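Putative type VI secretion protein (Escherichia coli, PDB 6SKI) is a phospholipase effector of the type VI secretion system that probably hydrolyses lipids of target-cell membranes and is loaded onto the VgrG spike. Local coordinates at residues A[148-153]-A[254-259]; A[498-503]-A[507-512]; A[174-177]-A[181-184]; A[187-192]-A[219-224]. All blocks are in the same frame, centred on the assembly; numbering follows the deposited sequence.

Contact 1 of 4, residues A[148-153]-A[254-259]; sequences TSILDI and SNFFDI
Ile259 inserts its branched side chain between two neighbouring residues of helix 144-154, Ile150 and Leu151, and touches each with a different branch. Its CD1 lies 3.6 Å from Ile150 CG2, and the two side chains cross at about a right angle. The other branch serves Leu151: Ile259 CG2 is 3.7 Å from Leu151 CD1, and the side chains run past one another in opposite directions. This division follows from the first torsion of Ile259 (chi1 53°), which places CG1 between the backbone N and the carbonyl carbon and turns CG2 opposite that carbon. Leu151 does not start out facing the loop; the far part of its side chain makes the contact. Segment 148-153 belongs to the helix, whereas 254-259 is irregular chain between the parallel strands 237-243 and 278-284 of the central sheet, so the contact packs a helix against an excursion from that sheet. Ile150 has a second partner in Phe256, whose CE1 is 3.7 Å from Ile150 CD1. The approach to the ring is oblique, although the side chains again cross nearly perpendicularly. No hydrogen bond spans the interface, which buries 225 Å² in total, and three of its four residues are buried. Met58 of helix 53-58 and Ile511 of strand 509-511 also touch Ile150, while Phe256 packs on Ile509.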
# COMPACT_ATOMS: atom_id res chain seq x y z
N THR A 148 0.04 11.94 18.47
CA THR A 148 -0.51 12.47 17.23
C THR A 148 0.01 11.70 16.02
O THR A 148 -0.73 11.48 15.05
CB THR A 148 -0.18 13.96 17.11
OG1 THR A 148 -0.70 14.65 18.25
CG2 THR A 148 -0.80 14.55 15.85
N SER A 149 1.27 11.26 16.07
CA SER A 149 1.82 10.47 14.97
C SER A 149 1.13 9.11 14.86
O SER A 149 0.83 8.65 13.75
CB SER A 149 3.32 10.28 15.17
OG SER A 149 4.04 11.35 14.60
N ILE A 150 0.86 8.47 15.99
CA ILE A 150 0.20 7.17 15.97
C ILE A 150 -1.25 7.33 15.53
O ILE A 150 -1.80 6.46 14.85
CB ILE A 150 0.31 6.50 17.35
CG1 ILE A 150 1.78 6.23 17.68
CG2 ILE A 150 -0.47 5.21 17.40
CD1 ILE A 150 1.98 5.57 19.01
N LEU A 151 -1.88 8.46 15.87
CA LEU A 151 -3.22 8.72 15.38
C LEU A 151 -3.23 9.04 13.89
O LEU A 151 -4.20 8.74 13.19
CB LEU A 151 -3.85 9.88 16.16
CG LEU A 151 -4.77 9.48 17.30
CD1 LEU A 151 -5.25 10.71 18.04
CD2 LEU A 151 -5.94 8.67 16.77
N ASP A 152 -2.15 9.66 13.39
CA ASP A 152 -2.03 9.92 11.97
C ASP A 152 -1.89 8.62 11.19
O ASP A 152 -2.47 8.47 10.11
CB ASP A 152 -0.82 10.82 11.72
CG ASP A 152 -1.15 12.29 11.90
OD1 ASP A 152 -0.23 13.12 11.77
OD2 ASP A 152 -2.32 12.61 12.19
N ILE A 153 -1.11 7.68 11.72
CA ILE A 153 -1.01 6.37 11.08
C ILE A 153 -2.32 5.61 11.19
O ILE A 153 -2.72 4.89 10.26
CB ILE A 153 0.16 5.56 11.69
CG1 ILE A 153 1.45 6.36 11.60
CG2 ILE A 153 0.30 4.23 10.98
CD1 ILE A 153 2.00 6.47 10.21
N SER A 254 -6.59 0.77 20.16
CA SER A 254 -7.64 0.53 21.14
C SER A 254 -7.09 0.46 22.56
O SER A 254 -7.75 0.87 23.51
CB SER A 254 -8.40 -0.76 20.79
OG SER A 254 -7.50 -1.81 20.51
N ASN A 255 -5.87 -0.06 22.72
CA ASN A 255 -5.28 -0.24 24.03
C ASN A 255 -4.31 0.88 24.40
O ASN A 255 -3.70 0.81 25.47
CB ASN A 255 -4.56 -1.59 24.12
CG ASN A 255 -5.49 -2.75 23.87
OD1 ASN A 255 -6.66 -2.72 24.25
ND2 ASN A 255 -4.98 -3.80 23.24
N PHE A 256 -4.17 1.89 23.56
CA PHE A 256 -3.35 3.05 23.89
C PHE A 256 -4.18 4.01 24.74
O PHE A 256 -5.19 4.53 24.28
CB PHE A 256 -2.87 3.76 22.63
CG PHE A 256 -1.77 3.04 21.91
CD1 PHE A 256 -0.49 3.57 21.88
CD2 PHE A 256 -2.01 1.86 21.26
CE1 PHE A 256 0.52 2.92 21.22
CE2 PHE A 256 -1.01 1.20 20.59
CZ PHE A 256 0.26 1.73 20.57
N PHE A 257 -3.74 4.23 25.98
CA PHE A 257 -4.50 5.08 26.90
C PHE A 257 -4.65 6.49 26.36
O PHE A 257 -5.69 7.13 26.54
CB PHE A 257 -3.83 5.09 28.27
CG PHE A 257 -4.44 6.06 29.23
CD1 PHE A 257 -5.64 5.76 29.86
CD2 PHE A 257 -3.82 7.26 29.51
CE1 PHE A 257 -6.20 6.65 30.74
CE2 PHE A 257 -4.38 8.15 30.40
CZ PHE A 257 -5.57 7.84 31.01
N ASP A 258 -3.61 7.00 25.70
CA ASP A 258 -3.59 8.41 25.32
C ASP A 258 -4.59 8.72 24.22
O ASP A 258 -5.19 9.80 24.21
CB ASP A 258 -2.18 8.80 24.89
CG ASP A 258 -1.14 8.49 25.94
OD1 ASP A 258 -0.64 7.34 25.95
OD2 ASP A 258 -0.81 9.38 26.75
N ILE A 259 -4.78 7.81 23.27
CA ILE A 259 -5.44 8.12 22.02
C ILE A 259 -6.59 7.18 21.68
O ILE A 259 -7.20 7.34 20.62
CB ILE A 259 -4.43 8.14 20.86
CG1 ILE A 259 -3.63 6.85 20.84
CG2 ILE A 259 -3.50 9.34 20.99
CD1 ILE A 259 -2.47 6.87 19.89

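Contact 2 of 4, residues A[498-503]-A[507-512]; sequences GNLWVD and GEIFIH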
# COMPACT_ATOMS: atom_id res chain seq x y z
N GLY A 498 11.58 2.39 23.57
CA GLY A 498 11.67 3.16 24.79
C GLY A 498 10.68 4.30 24.87
O GLY A 498 10.81 5.15 25.77
N ASN A 499 9.70 4.37 23.98
CA ASN A 499 8.72 5.44 23.95
C ASN A 499 7.38 5.03 24.52
O ASN A 499 6.42 5.80 24.45
CB ASN A 499 8.55 5.94 22.52
CG ASN A 499 9.77 6.65 22.00
OD1 ASN A 499 10.20 7.66 22.55
ND2 ASN A 499 10.36 6.11 20.93
N LEU A 500 7.29 3.83 25.09
CA LEU A 500 6.03 3.32 25.62
C LEU A 500 6.29 2.62 26.94
O LEU A 500 7.39 2.13 27.21
CB LEU A 500 5.37 2.33 24.65
CG LEU A 500 5.03 2.75 23.22
CD1 LEU A 500 4.37 1.60 22.50
CD2 LEU A 500 4.14 3.97 23.19
N TRP A 501 5.25 2.58 27.77
CA TRP A 501 5.21 1.70 28.93
C TRP A 501 3.89 0.95 28.88
O TRP A 501 2.83 1.57 28.77
CB TRP A 501 5.34 2.48 30.24
CG TRP A 501 5.22 1.62 31.44
CD1 TRP A 501 6.20 0.86 32.01
CD2 TRP A 501 4.05 1.41 32.23
NE1 TRP A 501 5.71 0.19 33.10
CE2 TRP A 501 4.39 0.51 33.26
CE3 TRP A 501 2.74 1.90 32.18
CZ2 TRP A 501 3.48 0.09 34.21
CZ3 TRP A 501 1.84 1.48 33.13
CH2 TRP A 501 2.21 0.58 34.13
N VAL A 502 3.95 -0.37 28.97
CA VAL A 502 2.76 -1.20 28.89
C VAL A 502 2.45 -1.73 30.28
O VAL A 502 3.35 -2.24 30.97
CB VAL A 502 2.93 -2.35 27.88
CG1 VAL A 502 1.62 -3.08 27.69
CG2 VAL A 502 3.44 -1.81 26.56
N ASP A 503 1.21 -1.59 30.71
CA ASP A 503 0.82 -2.07 32.02
C ASP A 503 0.93 -3.59 32.06
O ASP A 503 0.30 -4.27 31.24
CB ASP A 503 -0.61 -1.63 32.35
CG ASP A 503 -0.98 -1.89 33.79
OD1 ASP A 503 -0.12 -1.67 34.67
OD2 ASP A 503 -2.13 -2.30 34.05
N GLY A 507 -2.25 -4.58 30.09
CA GLY A 507 -1.79 -4.49 28.72
C GLY A 507 -2.04 -3.14 28.08
O GLY A 507 -1.83 -3.00 26.87
N GLU A 508 -2.48 -2.16 28.86
CA GLU A 508 -2.71 -0.82 28.33
C GLU A 508 -1.37 -0.15 28.04
O GLU A 508 -0.41 -0.29 28.80
CB GLU A 508 -3.51 0.01 29.33
CG GLU A 508 -3.94 1.36 28.82
CD GLU A 508 -5.21 1.84 29.49
OE1 GLU A 508 -5.52 1.34 30.59
OE2 GLU A 508 -5.90 2.70 28.91
N ILE A 509 -1.32 0.59 26.93
CA ILE A 509 -0.10 1.25 26.49
C ILE A 509 -0.17 2.71 26.89
O ILE A 509 -1.20 3.37 26.72
CB ILE A 509 0.12 1.10 24.98
CG1 ILE A 509 0.12 -0.38 24.58
CG2 ILE A 509 1.42 1.74 24.56
CD1 ILE A 509 -1.08 -0.79 23.78
N PHE A 510 0.94 3.22 27.42
CA PHE A 510 1.05 4.60 27.88
C PHE A 510 2.25 5.21 27.17
O PHE A 510 3.38 4.77 27.38
CB PHE A 510 1.23 4.64 29.40
CG PHE A 510 0.01 4.22 30.16
CD1 PHE A 510 -0.17 2.89 30.51
CD2 PHE A 510 -0.94 5.14 30.55
CE1 PHE A 510 -1.29 2.49 31.20
CE2 PHE A 510 -2.05 4.75 31.25
CZ PHE A 510 -2.23 3.42 31.57
N ILE A 511 1.99 6.20 26.32
CA ILE A 511 3.07 6.84 25.59
C ILE A 511 3.86 7.73 26.53
O ILE A 511 3.30 8.47 27.34
CB ILE A 511 2.50 7.63 24.40
CG1 ILE A 511 1.70 6.71 23.48
CG2 ILE A 511 3.61 8.33 23.64
CD1 ILE A 511 1.07 7.42 22.31
N HIS A 512 5.18 7.65 26.43
CA HIS A 512 6.05 8.52 27.20
C HIS A 512 6.03 9.90 26.55
O HIS A 512 6.73 10.14 25.56
CB HIS A 512 7.47 7.96 27.26
CG HIS A 512 7.62 6.85 28.26
ND1 HIS A 512 8.66 5.95 28.21
CD2 HIS A 512 6.86 6.50 29.32
CE1 HIS A 512 8.53 5.09 29.21
NE2 HIS A 512 7.45 5.41 29.90
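Trp501 and Phe510 lie side by side and point the same way from their strands. Trp501 CG is anti to the backbone N (chi1 177°) and Phe510 CG anti to its carbonyl carbon, which brings Trp501 CE3 within 3.5 Å of Phe510 CD1, the ring planes oblique at 42°. The same two residues form a hydrogen-bonded pair of the strands: Trp501 N donates to Phe510 O at 2.9 Å, and Phe510 N returns a bond to Trp501 O at 2.8 Å. On the other face, Leu500 runs alongside Ile511 and reaches across to Ile509, its CD1 being 3.6 Å from Ile509 CG2; Val502 lies beside Ile509. This face turns toward the body of the protein, Ile511 packing on Leu146 and Ile150 of helix 144-154 and Leu500 on Phe60. The His512 imidazole presents one face to the backbone between Leu500 and Trp501, and a weak bond from ND1 to Gly498 O tethers its edge. At the opposite end Asp503 N donates to Glu508 O in the carbonyl plane, and Asp503 O accepts from Gly507 N. The Asp503 carboxylate bonds to Thr506 within the turn. With strands 500-502 and 509-511 at 157°, this is a short two-stranded antiparallel beta hairpin.

Contact 3 of 4, residues A[174-177]-A[181-184]; sequences EFMG and SPDF
The Phe184 ring is approached from the helix by Met176 and Phe175, both obliquely, while one of its faces carries Pro182 CB, 4.0 Å above the plane and displaced toward the rim. Phe175 CZ meets Phe184 CZ at 4.4 Å, a loose apolar contact. Met176 comes closer, its SD lying 4.1 Å from Phe184 CZ. Measured to the ring centroid, the sulfur is 5.1 Å away and 64° off the normal, which makes this an oblique Met-aromatic contact. The methionine and phenylalanine side chains slide past each other in opposite directions. Bends at both chi2 (-62°) and chi3 (-109°) of Met176 carry its methyl group on to the proline, where Met176 CE meets Pro182 CG at 3.7 Å and the two side chains cross at about a right angle. Thus one flexible thioether bridges two residues of the other segment. These residues join helix 156-178 to the beginning of strand 184-195, the connection by which the chain returns to the central sheet. Phe184 also packs on Arg33 and Val35 of strand 22-43, and Phe175 on Leu37 of the same strand. The neighbouring protein chain approaches here too, one of its basic side chains hydrogen bonding to Pro182 O. Across the two segments, however, no hydrogen bond forms, and the modest 140 Å² of buried surface is made by carbon and sulfur alone; cohesion between helix and loop therefore rests on dispersion and the hydrophobic effect rather than on directional polar bonds.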
# COMPACT_ATOMS: atom_id res chain seq x y z
N GLU A 174 0.86 18.67 -14.74
CA GLU A 174 1.99 18.27 -15.57
C GLU A 174 1.53 17.83 -16.96
O GLU A 174 2.13 18.20 -17.97
CB GLU A 174 2.79 17.16 -14.89
CG GLU A 174 3.47 17.60 -13.61
CD GLU A 174 4.08 16.43 -12.85
OE1 GLU A 174 3.97 15.29 -13.33
OE2 GLU A 174 4.67 16.66 -11.77
N PHE A 175 0.45 17.04 -17.02
CA PHE A 175 -0.04 16.56 -18.30
C PHE A 175 -0.47 17.71 -19.20
O PHE A 175 -0.13 17.74 -20.39
CB PHE A 175 -1.21 15.60 -18.11
CG PHE A 175 -1.88 15.22 -19.39
CD1 PHE A 175 -1.16 14.63 -20.42
CD2 PHE A 175 -3.23 15.47 -19.59
CE1 PHE A 175 -1.78 14.29 -21.60
CE2 PHE A 175 -3.84 15.13 -20.77
CZ PHE A 175 -3.12 14.54 -21.77
N MET A 176 -1.21 18.67 -18.65
CA MET A 176 -1.66 19.79 -19.46
C MET A 176 -0.60 20.86 -19.62
O MET A 176 -0.81 21.84 -20.35
CB MET A 176 -2.93 20.39 -18.86
CG MET A 176 -4.16 19.55 -19.13
SD MET A 176 -4.50 19.40 -20.89
CE MET A 176 -5.97 20.41 -21.03
N GLY A 177 0.55 20.70 -18.96
CA GLY A 177 1.70 21.54 -19.23
C GLY A 177 2.54 20.96 -20.34
O GLY A 177 3.27 21.69 -21.02
N SER A 181 -1.97 24.98 -25.26
CA SER A 181 -2.94 25.37 -26.27
C SER A 181 -3.63 24.12 -26.81
O SER A 181 -3.50 23.81 -28.00
CB SER A 181 -2.28 26.16 -27.40
OG SER A 181 -1.81 25.30 -28.41
N PRO A 182 -4.36 23.38 -25.97
CA PRO A 182 -4.84 22.06 -26.38
C PRO A 182 -5.75 22.13 -27.60
O PRO A 182 -6.48 23.09 -27.81
CB PRO A 182 -5.60 21.58 -25.14
CG PRO A 182 -4.97 22.31 -24.02
CD PRO A 182 -4.74 23.68 -24.58
N ASP A 183 -5.69 21.07 -28.40
CA ASP A 183 -6.57 20.87 -29.54
C ASP A 183 -7.66 19.87 -29.22
O ASP A 183 -8.37 19.40 -30.12
CB ASP A 183 -5.75 20.42 -30.75
CG ASP A 183 -6.50 20.52 -32.06
OD1 ASP A 183 -7.65 20.99 -32.07
OD2 ASP A 183 -5.93 20.12 -33.10
N PHE A 184 -7.81 19.51 -27.95
CA PHE A 184 -8.69 18.43 -27.54
C PHE A 184 -9.42 18.83 -26.26
O PHE A 184 -8.99 19.73 -25.53
CB PHE A 184 -7.91 17.14 -27.31
CG PHE A 184 -6.78 17.28 -26.33
CD1 PHE A 184 -5.51 17.63 -26.77
CD2 PHE A 184 -6.98 17.05 -24.98
CE1 PHE A 184 -4.48 17.76 -25.87
CE2 PHE A 184 -5.95 17.18 -24.09
CZ PHE A 184 -4.69 17.54 -24.53

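Contact 4 of 4, residues A[187-192]-A[219-224]; sequences AKIQFD and RAIAKG
Ile189 and Ile221 are brought together by the same first-torsion choice: chi1 is -68° in the former and -58° in the latter, setting CG1 opposite the carbonyl carbon and CG2 opposite the backbone N in each, where each CG2 meets the other's CD1. They differ in the second torsion: Ile221 extends its CD1 (chi2 171°), whereas Ile189 folds its own back. The two side chains slide past each other in opposite directions. Ile189 CG2 lies 3.9 Å from Ile221 CD1, and Ile221 CG2 is 4.1 Å from Ile189 CD1. The extended methyl of Ile221 also reaches the aromatic ring two residues along the strand, Phe191 CZ being 4.4 Å from Ile221 CD1 in an oblique approach. All three residues are buried, yet only 113 Å² is covered between the segments and no hydrogen bond crosses; the CA atoms of Ile189 and Ile221 remain 8.6 Å apart. Neighbouring elements complete the packing: Leu172 of helix 156-178 touches Ile221, and Phe206 meets Phe191 edge-to-face. Strand 184-195 pairs in parallel with strands 22-43 and 237-243, and helices 198-211 and 215-225 lie along the chain before the latter. This is a helix packed on a sheet within a beta-alpha-beta crossover, consistent with the alpha/beta-hydrolase fold to which the family belongs.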
# COMPACT_ATOMS: atom_id res chain seq x y z
N ALA A 187 -12.75 14.06 -22.59
CA ALA A 187 -14.13 13.61 -22.62
C ALA A 187 -14.47 12.68 -21.47
O ALA A 187 -15.66 12.41 -21.24
CB ALA A 187 -14.42 12.90 -23.94
N LYS A 188 -13.47 12.19 -20.76
CA LYS A 188 -13.69 11.28 -19.65
C LYS A 188 -12.44 11.26 -18.79
O LYS A 188 -11.32 11.31 -19.31
CB LYS A 188 -14.02 9.87 -20.14
CG LYS A 188 -14.74 9.01 -19.13
CD LYS A 188 -15.06 7.65 -19.72
CE LYS A 188 -15.45 6.66 -18.64
NZ LYS A 188 -16.19 5.51 -19.21
N ILE A 189 -12.63 11.21 -17.48
CA ILE A 189 -11.54 11.03 -16.53
C ILE A 189 -11.72 9.65 -15.91
O ILE A 189 -12.69 9.41 -15.18
CB ILE A 189 -11.53 12.13 -15.46
CG1 ILE A 189 -11.16 13.48 -16.08
CG2 ILE A 189 -10.56 11.76 -14.34
CD1 ILE A 189 -9.68 13.70 -16.23
N GLN A 190 -10.80 8.75 -16.21
CA GLN A 190 -10.80 7.41 -15.65
C GLN A 190 -9.69 7.29 -14.61
O GLN A 190 -8.76 8.09 -14.57
CB GLN A 190 -10.62 6.36 -16.74
CG GLN A 190 -11.90 5.84 -17.34
CD GLN A 190 -11.65 4.99 -18.55
OE1 GLN A 190 -10.56 5.01 -19.12
NE2 GLN A 190 -12.65 4.23 -18.96
N PHE A 191 -9.81 6.27 -13.76
CA PHE A 191 -8.81 5.99 -12.74
C PHE A 191 -8.44 4.52 -12.78
O PHE A 191 -9.32 3.66 -12.85
CB PHE A 191 -9.32 6.36 -11.34
CG PHE A 191 -9.46 7.83 -11.11
CD1 PHE A 191 -8.34 8.63 -10.99
CD2 PHE A 191 -10.70 8.41 -10.98
CE1 PHE A 191 -8.46 9.98 -10.77
CE2 PHE A 191 -10.82 9.76 -10.76
CZ PHE A 191 -9.70 10.55 -10.66
N ASP A 192 -7.14 4.24 -12.73
CA ASP A 192 -6.62 2.90 -12.48
C ASP A 192 -5.95 2.94 -11.12
O ASP A 192 -4.83 3.46 -10.98
CB ASP A 192 -5.65 2.44 -13.56
CG ASP A 192 -6.32 2.25 -14.89
OD1 ASP A 192 -7.40 1.63 -14.92
OD2 ASP A 192 -5.75 2.70 -15.91
N ARG A 219 -12.91 18.79 -7.44
CA ARG A 219 -12.11 19.98 -7.16
C ARG A 219 -10.67 19.78 -7.58
O ARG A 219 -10.05 20.69 -8.14
CB ARG A 219 -12.19 20.32 -5.67
CG ARG A 219 -13.28 21.30 -5.31
CD ARG A 219 -13.29 21.55 -3.82
NE ARG A 219 -14.40 20.87 -3.17
CZ ARG A 219 -14.30 20.22 -2.02
NH1 ARG A 219 -13.12 20.14 -1.41
NH2 ARG A 219 -15.36 19.63 -1.49
N ALA A 220 -10.11 18.60 -7.33
CA ALA A 220 -8.73 18.33 -7.72
C ALA A 220 -8.59 18.28 -9.24
O ALA A 220 -7.62 18.78 -9.80
CB ALA A 220 -8.25 17.02 -7.09
N ILE A 221 -9.56 17.67 -9.92
CA ILE A 221 -9.51 17.60 -11.38
C ILE A 221 -9.62 19.00 -11.98
O ILE A 221 -8.95 19.32 -12.96
CB ILE A 221 -10.61 16.67 -11.92
CG1 ILE A 221 -10.46 15.27 -11.34
CG2 ILE A 221 -10.53 16.59 -13.43
CD1 ILE A 221 -11.63 14.37 -11.65
N ALA A 222 -10.46 19.85 -11.38
CA ALA A 222 -10.59 21.22 -11.88
C ALA A 222 -9.33 22.03 -11.60
O ALA A 222 -8.88 22.80 -12.45
CB ALA A 222 -11.81 21.89 -11.26
N LYS A 223 -8.75 21.87 -10.41
CA LYS A 223 -7.52 22.55 -10.04
C LYS A 223 -6.30 22.02 -10.78
O LYS A 223 -5.25 22.67 -10.77
CB LYS A 223 -7.32 22.44 -8.52
CG LYS A 223 -6.17 23.24 -7.96
CD LYS A 223 -6.09 23.10 -6.45
CE LYS A 223 -4.84 23.75 -5.90
NZ LYS A 223 -3.61 23.24 -6.58
N GLY A 224 -6.42 20.88 -11.45
CA GLY A 224 -5.33 20.37 -12.25
C GLY A 224 -5.51 20.75 -13.70
O GLY A 224 -4.55 21.09 -14.39

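The four contacts form two clusters. Contacts 1 and 2 have centres 11 Å apart and touch: the loop 254-259 pairs with strand 509-511 through Phe257 N to Ile509 O and Asn255 O to Ile509 N, both probable hydrogen bonds. Contacts 3 and 4 lie 13 Å apart, centre to centre, and follow one another through helix 156-178 and strand 184-195. Between clusters, the centres are 34 to 54 Å apart. Along the chain, contacts 3 and 4 fall within the span bounded by 148-153 and 254-259, and contact 2 comes last. Contacts 3 and 4 thus pack helices on strand 184-195 of the central sheet, whereas contacts 1 and 2 join helix 144-154 and the loop after strand 237-243 to a late hairpin.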